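Local coordinates for hypothetical 19.5 KDA protein IN emre-rus intergenic region (Escherichia coli, PDB 1FUX) that is of unknown function but belongs to the phosphatidylethanolamine-binding protein family, as a periplasmic homodimeric bacterial homologue of the Raf kinase inhibitor protein, at residues S23-E28 with N99-A104; T88-P91 with V95-R98; G107-P112 with H118-K123. All blocks are in the same frame, centred on the assembly; numbering follows the deposited sequence.

Contact 1 (S23-E28 with N99-A104); sequences SGFGCE and NDFGYA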
# COMPACT_ATOMS: atom_id res chain seq x y z
N SER A 23 -15.99 9.28 3.34
CA SER A 23 -17.43 9.00 3.21
C SER A 23 -17.50 7.58 2.66
O SER A 23 -17.20 7.36 1.50
CB SER A 23 -18.09 10.03 2.31
OG SER A 23 -19.44 9.66 2.03
N GLY A 24 -17.77 6.59 3.48
CA GLY A 24 -17.71 5.18 3.11
C GLY A 24 -17.08 4.41 4.29
O GLY A 24 -16.58 4.97 5.25
N PHE A 25 -17.20 3.09 4.27
CA PHE A 25 -16.77 2.20 5.35
C PHE A 25 -17.41 2.58 6.68
O PHE A 25 -16.78 2.60 7.75
CB PHE A 25 -15.25 2.25 5.39
CG PHE A 25 -14.44 1.83 4.21
CD1 PHE A 25 -14.95 1.65 2.93
CD2 PHE A 25 -13.07 1.64 4.36
CE1 PHE A 25 -14.15 1.25 1.87
CE2 PHE A 25 -12.26 1.24 3.31
CZ PHE A 25 -12.79 1.04 2.06
N GLY A 26 -18.66 3.04 6.70
CA GLY A 26 -19.31 3.46 7.93
C GLY A 26 -18.91 4.82 8.46
O GLY A 26 -19.25 5.17 9.59
N CYS A 27 -18.15 5.59 7.71
CA CYS A 27 -17.73 6.94 8.06
C CYS A 27 -18.60 7.87 7.24
O CYS A 27 -18.90 7.53 6.09
CB CYS A 27 -16.24 7.15 7.80
SG CYS A 27 -15.18 6.44 9.08
N GLU A 28 -19.05 8.99 7.77
CA GLU A 28 -19.98 9.87 7.09
C GLU A 28 -19.49 11.32 7.02
O GLU A 28 -20.21 12.26 7.33
CB GLU A 28 -21.32 9.83 7.84
CG GLU A 28 -22.04 8.51 7.55
CD GLU A 28 -23.29 8.27 8.36
OE1 GLU A 28 -23.83 9.21 8.98
OE2 GLU A 28 -23.70 7.08 8.38
N ASN A 99 -5.15 5.85 -4.26
CA ASN A 99 -5.09 5.72 -2.81
C ASN A 99 -5.46 4.28 -2.39
O ASN A 99 -5.81 3.47 -3.27
CB ASN A 99 -5.94 6.81 -2.15
CG ASN A 99 -7.41 6.60 -2.35
OD1 ASN A 99 -7.92 5.49 -2.57
ND2 ASN A 99 -8.22 7.68 -2.36
N ASP A 100 -5.38 3.94 -1.10
CA ASP A 100 -5.64 2.57 -0.65
C ASP A 100 -7.10 2.26 -0.65
O ASP A 100 -7.51 1.09 -0.67
CB ASP A 100 -4.95 2.28 0.70
CG ASP A 100 -3.46 2.01 0.51
OD1 ASP A 100 -3.07 1.62 -0.63
OD2 ASP A 100 -2.69 2.18 1.48
N PHE A 101 -7.98 3.29 -0.73
CA PHE A 101 -9.39 3.04 -0.90
C PHE A 101 -9.68 2.55 -2.31
O PHE A 101 -10.83 2.11 -2.56
CB PHE A 101 -10.22 4.32 -0.70
CG PHE A 101 -10.06 4.90 0.67
CD1 PHE A 101 -9.26 6.01 0.89
CD2 PHE A 101 -10.74 4.31 1.75
CE1 PHE A 101 -9.17 6.53 2.19
CE2 PHE A 101 -10.66 4.83 3.03
CZ PHE A 101 -9.87 5.95 3.24
N GLY A 102 -8.80 2.77 -3.27
CA GLY A 102 -8.98 2.28 -4.62
C GLY A 102 -9.31 3.34 -5.65
O GLY A 102 -9.80 2.91 -6.70
N TYR A 103 -9.12 4.62 -5.35
CA TYR A 103 -9.37 5.65 -6.36
C TYR A 103 -8.27 6.71 -6.36
O TYR A 103 -7.55 6.88 -5.38
CB TYR A 103 -10.75 6.29 -6.28
CG TYR A 103 -11.04 7.00 -4.98
CD1 TYR A 103 -10.77 8.37 -4.95
CD2 TYR A 103 -11.58 6.41 -3.86
CE1 TYR A 103 -11.05 9.10 -3.81
CE2 TYR A 103 -11.89 7.12 -2.71
CZ TYR A 103 -11.59 8.48 -2.72
OH TYR A 103 -11.84 9.25 -1.58
N ALA A 104 -8.22 7.44 -7.49
CA ALA A 104 -7.24 8.51 -7.65
C ALA A 104 -7.82 9.85 -7.15
O ALA A 104 -8.43 10.59 -7.91
CB ALA A 104 -6.91 8.59 -9.14

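Contact 2 (T88-P91 with V95-R98); sequences TKLP and VQGR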
# COMPACT_ATOMS: atom_id res chain seq x y z
N THR A 88 -11.61 18.31 -10.86
CA THR A 88 -12.10 19.66 -11.20
C THR A 88 -11.41 20.75 -10.43
O THR A 88 -11.53 21.93 -10.80
CB THR A 88 -13.63 19.80 -11.09
OG1 THR A 88 -14.16 19.40 -9.82
CG2 THR A 88 -14.28 18.93 -12.19
N LYS A 89 -10.70 20.44 -9.35
CA LYS A 89 -10.01 21.44 -8.58
C LYS A 89 -8.51 21.17 -8.54
O LYS A 89 -7.83 21.79 -7.70
CB LYS A 89 -10.57 21.46 -7.14
CG LYS A 89 -12.05 21.84 -7.11
CD LYS A 89 -12.68 21.97 -5.73
CE LYS A 89 -14.19 22.18 -5.71
NZ LYS A 89 -14.86 21.97 -4.39
N LEU A 90 -8.01 20.27 -9.36
CA LEU A 90 -6.56 20.04 -9.36
C LEU A 90 -5.83 21.10 -10.19
O LEU A 90 -6.28 21.39 -11.30
CB LEU A 90 -6.26 18.73 -10.04
CG LEU A 90 -5.68 17.44 -9.55
CD1 LEU A 90 -5.11 16.67 -10.75
CD2 LEU A 90 -4.64 17.55 -8.47
N PRO A 91 -4.69 21.59 -9.71
CA PRO A 91 -3.91 22.56 -10.47
C PRO A 91 -3.47 21.92 -11.76
O PRO A 91 -3.17 20.71 -11.83
CB PRO A 91 -2.76 22.93 -9.54
CG PRO A 91 -3.09 22.40 -8.19
CD PRO A 91 -4.08 21.26 -8.41
N VAL A 95 -1.20 15.39 -11.23
CA VAL A 95 -1.81 14.10 -11.47
C VAL A 95 -1.96 13.41 -10.11
O VAL A 95 -1.08 13.63 -9.27
CB VAL A 95 -1.03 13.20 -12.44
CG1 VAL A 95 -1.67 11.80 -12.49
CG2 VAL A 95 -1.16 13.70 -13.89
N GLN A 96 -3.06 12.68 -9.91
CA GLN A 96 -3.26 12.00 -8.62
C GLN A 96 -3.06 10.49 -8.83
O GLN A 96 -3.50 9.96 -9.86
CB GLN A 96 -4.70 12.24 -8.10
CG GLN A 96 -5.04 13.75 -8.06
CD GLN A 96 -6.39 14.00 -7.37
OE1 GLN A 96 -6.44 14.13 -6.16
NE2 GLN A 96 -7.49 14.14 -8.11
N GLY A 97 -2.35 9.86 -7.89
CA GLY A 97 -2.08 8.44 -7.95
C GLY A 97 -3.25 7.72 -7.23
O GLY A 97 -4.12 8.38 -6.68
N ARG A 98 -3.22 6.40 -7.23
CA ARG A 98 -4.32 5.68 -6.57
C ARG A 98 -4.16 5.58 -5.06
O ARG A 98 -3.06 5.26 -4.61
CB ARG A 98 -4.24 4.27 -7.21
CG ARG A 98 -5.52 3.47 -6.96
CD ARG A 98 -5.22 2.09 -7.51
NE ARG A 98 -6.41 1.28 -7.60
CZ ARG A 98 -6.85 0.31 -6.84
NH1 ARG A 98 -8.00 -0.14 -7.35
NH2 ARG A 98 -6.29 -0.22 -5.76

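Contact 3 (G107-P112 with H118-K123); sequences GGACPP and HHYQFK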
# COMPACT_ATOMS: atom_id res chain seq x y z
N GLY A 107 -8.83 10.62 -0.03
CA GLY A 107 -9.81 9.86 0.76
C GLY A 107 -9.51 10.18 2.23
O GLY A 107 -8.34 10.12 2.65
N GLY A 108 -10.52 10.62 3.00
CA GLY A 108 -10.26 11.09 4.36
C GLY A 108 -10.05 10.03 5.41
O GLY A 108 -9.83 8.87 5.11
N ALA A 109 -10.02 10.45 6.67
CA ALA A 109 -9.74 9.53 7.75
C ALA A 109 -10.92 8.59 7.97
O ALA A 109 -12.05 9.04 7.89
CB ALA A 109 -9.45 10.34 9.02
N CYS A 110 -10.63 7.40 8.45
CA CYS A 110 -11.73 6.50 8.84
C CYS A 110 -11.15 5.38 9.69
O CYS A 110 -11.05 4.25 9.24
CB CYS A 110 -12.49 6.04 7.59
SG CYS A 110 -13.99 5.10 8.05
N PRO A 111 -10.70 5.71 10.90
CA PRO A 111 -10.13 4.75 11.82
C PRO A 111 -11.16 3.85 12.45
O PRO A 111 -12.34 4.20 12.53
CB PRO A 111 -9.49 5.66 12.89
CG PRO A 111 -10.40 6.84 12.94
CD PRO A 111 -10.83 7.07 11.50
N PRO A 112 -10.72 2.68 12.94
CA PRO A 112 -11.62 1.77 13.63
C PRO A 112 -12.23 2.43 14.86
O PRO A 112 -11.57 3.20 15.58
CB PRO A 112 -10.76 0.59 14.03
CG PRO A 112 -9.47 0.71 13.29
CD PRO A 112 -9.33 2.17 12.92
N HIS A 118 -5.31 8.13 15.36
CA HIS A 118 -4.34 7.86 14.32
C HIS A 118 -3.76 9.21 13.93
O HIS A 118 -4.38 10.26 14.07
CB HIS A 118 -5.01 7.23 13.08
CG HIS A 118 -5.44 5.82 13.29
ND1 HIS A 118 -5.69 4.98 12.23
CD2 HIS A 118 -5.67 5.09 14.43
CE1 HIS A 118 -6.05 3.78 12.69
NE2 HIS A 118 -6.04 3.84 14.01
N HIS A 119 -2.53 9.16 13.48
CA HIS A 119 -1.77 10.34 13.09
C HIS A 119 -1.73 10.41 11.58
O HIS A 119 -1.12 9.52 10.96
CB HIS A 119 -0.35 10.06 13.66
CG HIS A 119 -0.46 10.16 15.16
ND1 HIS A 119 -0.83 9.04 15.90
CD2 HIS A 119 -0.32 11.20 16.01
CE1 HIS A 119 -0.89 9.38 17.19
NE2 HIS A 119 -0.58 10.67 17.26
N TYR A 120 -2.38 11.37 10.95
CA TYR A 120 -2.43 11.43 9.50
C TYR A 120 -1.33 12.37 9.03
O TYR A 120 -1.42 13.56 9.39
CB TYR A 120 -3.82 11.95 9.03
CG TYR A 120 -4.82 10.92 9.48
CD1 TYR A 120 -5.38 10.96 10.74
CD2 TYR A 120 -5.18 9.88 8.60
CE1 TYR A 120 -6.28 9.99 11.17
CE2 TYR A 120 -6.07 8.88 9.03
CZ TYR A 120 -6.61 8.97 10.29
OH TYR A 120 -7.48 8.00 10.77
N GLN A 121 -0.31 11.84 8.38
CA GLN A 121 0.81 12.69 7.94
C GLN A 121 0.50 13.30 6.60
O GLN A 121 0.45 12.65 5.55
CB GLN A 121 2.12 11.90 7.87
CG GLN A 121 2.44 10.99 9.03
CD GLN A 121 3.43 9.88 8.99
OE1 GLN A 121 4.09 9.55 10.02
NE2 GLN A 121 3.71 9.14 7.93
N PHE A 122 0.30 14.64 6.61
CA PHE A 122 0.06 15.42 5.40
C PHE A 122 1.44 16.00 5.08
O PHE A 122 1.94 16.86 5.82
CB PHE A 122 -0.94 16.57 5.59
CG PHE A 122 -2.38 16.13 5.66
CD1 PHE A 122 -2.87 15.42 6.76
CD2 PHE A 122 -3.20 16.45 4.61
CE1 PHE A 122 -4.21 15.03 6.76
CE2 PHE A 122 -4.54 16.06 4.60
CZ PHE A 122 -5.02 15.37 5.71
N LYS A 123 2.01 15.56 3.97
CA LYS A 123 3.38 15.93 3.66
C LYS A 123 3.56 16.51 2.28
O LYS A 123 3.06 16.03 1.26
CB LYS A 123 4.17 14.59 3.77
CG LYS A 123 5.68 14.65 3.44
CD LYS A 123 6.23 13.39 4.15
CE LYS A 123 7.64 13.04 3.76
NZ LYS A 123 7.97 11.66 4.30
O HOH W 1 -8.04 5.98 9.08

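Contact 1 (S23-E28 with N99-A104)
A short beta hairpin, strands 23-24 and 27-28 joined by a type I' turn from Gly24 to Cys27, presents Phe25 to Phe101 of the loop 99-104. The two rings form an offset edge-to-face (T-shaped) pair at the surface, with centroids of the Phe25 and Phe101 rings 5.5 Å apart and planes at 62°. Phe101 turns its edge toward the face of Phe25. The closest atoms are Phe25 CE2 and Phe101 CD2 at 3.8 Å, and Phe25 CZ lies close to the plane of the Phe101 ring. In each phenylalanine CG stands anti to the carbonyl carbon (chi1 -61° for both), and each CB points toward the other segment. Phe22 and Trp63 extend the pair into an aromatic cluster: Phe22 stacks on Phe101 and meets Phe25 edge-to-face, while Trp63 is edge-to-face with Phe101. Phe101 is the third residue of a type I turn from Asn99 to Gly102, closed by the backbone bond from Gly102 N to Asn99 O and backed by Asn99 OD1, which accepts a nearly straight bond from Tyr103 N at 3.2 Å, with the donor well above the carbonyl plane, and weak bonds from Phe101 N and Gly102 N. Asn99 N also bonds to Tyr103 O at 2.8 Å. The same amide lies against the tyrosine, with Asn99 ND2 3.4 Å above the plane of the Tyr103 ring and over its centre.

Contact 2 (T88-P91 with V95-R98)
The amide of Gln96 is gripped at both ends, OE1 by the indole NE1 of Trp66 and NE2 by the carbonyl O of Arg84, while Leu90 lies along its aliphatic stem. With the amide tied down at two points its rotation is fixed, and the methylene CG and amide carbon CD offer a fixed side for the leucine. Here Leu90 CD2 comes to 3.8 Å from Gln96 CG, and Leu90 CD1 to 4.0 Å from the same carbon. Farther along, Leu90 CG rests 4.0 Å from Gln96 NE2. The two side chains run past each other in opposite directions. Gln96 reaches there with CG anti to its carbonyl carbon (chi1 -54°) and the chain extended beyond. Leu90 departs from a staggered arrangement: its chi1 of -115° puts CG almost in eclipse with the hydrogen on CA, probably a somewhat strained setting. Its CD1 methyl also approaches the backbone, lying 4.1 Å from Val95 N, whereas Val95 directs its own CB away. No hydrogen bond joins the two segments. Beyond Gln96, Arg98 NH1 bonds to Asn137 O of the second subunit, so the chain passes from this contact to the dimer interface. The arrangement is that of a loop laid by one leucine on strand 95-96, an outermost strand, within this chain, of the five-stranded antiparallel sheet in this PEBP-family protein.

Contact 3 (G107-P112 with H118-K123)
His118 and Tyr120 both set CG anti to the carbonyl carbon (chi1 -72° and -64°), and being two apart in the chain they send their rings together toward the segment 107-112. Ala109 CB sits over the face of the tyrosine, 3.4 Å from Tyr120 CZ, in a CH-pi contact displaced toward the hydroxyl-bearing end. Pro111 CB makes a better-centred one, 3.9 Å from the centroid of the His118 ring and only 7° off its normal. Pro112 adds its CD at 3.7 Å from His118 CE1, and Pro111 CD packs 3.6 Å from Tyr120 OH. A water in the plane of the Tyr120 ring accepts from Cys110 N at 3.0 Å and hydrogen-bonds Tyr120 OH at 2.7 Å. His118 is held by ND1 to Asp54 and by NE2 to Asp115, which fix the ring beneath Pro111. With His118 replaced by an alanine, both aspartates would probably lose this partner and a gap would open by Pro111 CB. These faces pack the loop 107-112 against strand 118-127 of the five-stranded antiparallel sheet. The chemistry is thus divided: ring faces take carbon, whereas the polar atoms of His118 and Tyr120 are satisfied by carboxylates and a bridging water.

How the contacts relate
From the N terminus the chain passes strand 4-6 and forms the hairpin 23-28, then runs through strands 36-39, 47-54, 63-72, 77-78 and 95-96 before 99-104 returns to it, so contact 1 closes a loop of 70 residues. Contact 2 lies wholly within that loop, closing a three-residue connection at strand 95-96, and Arg98 leads directly into Asn99. Contact 3 follows in series, with five residues between its segments, and joins the loop 107-112 to strand 118-127. Strands 95-96 and 118-127 belong to the same five-stranded sheet, though contacts 2 and 3 do not touch. Contacts 1 and 3 are tied covalently by the Cys27-Cys110 disulfide, and Phe101 packs on Gly107 and Gly108.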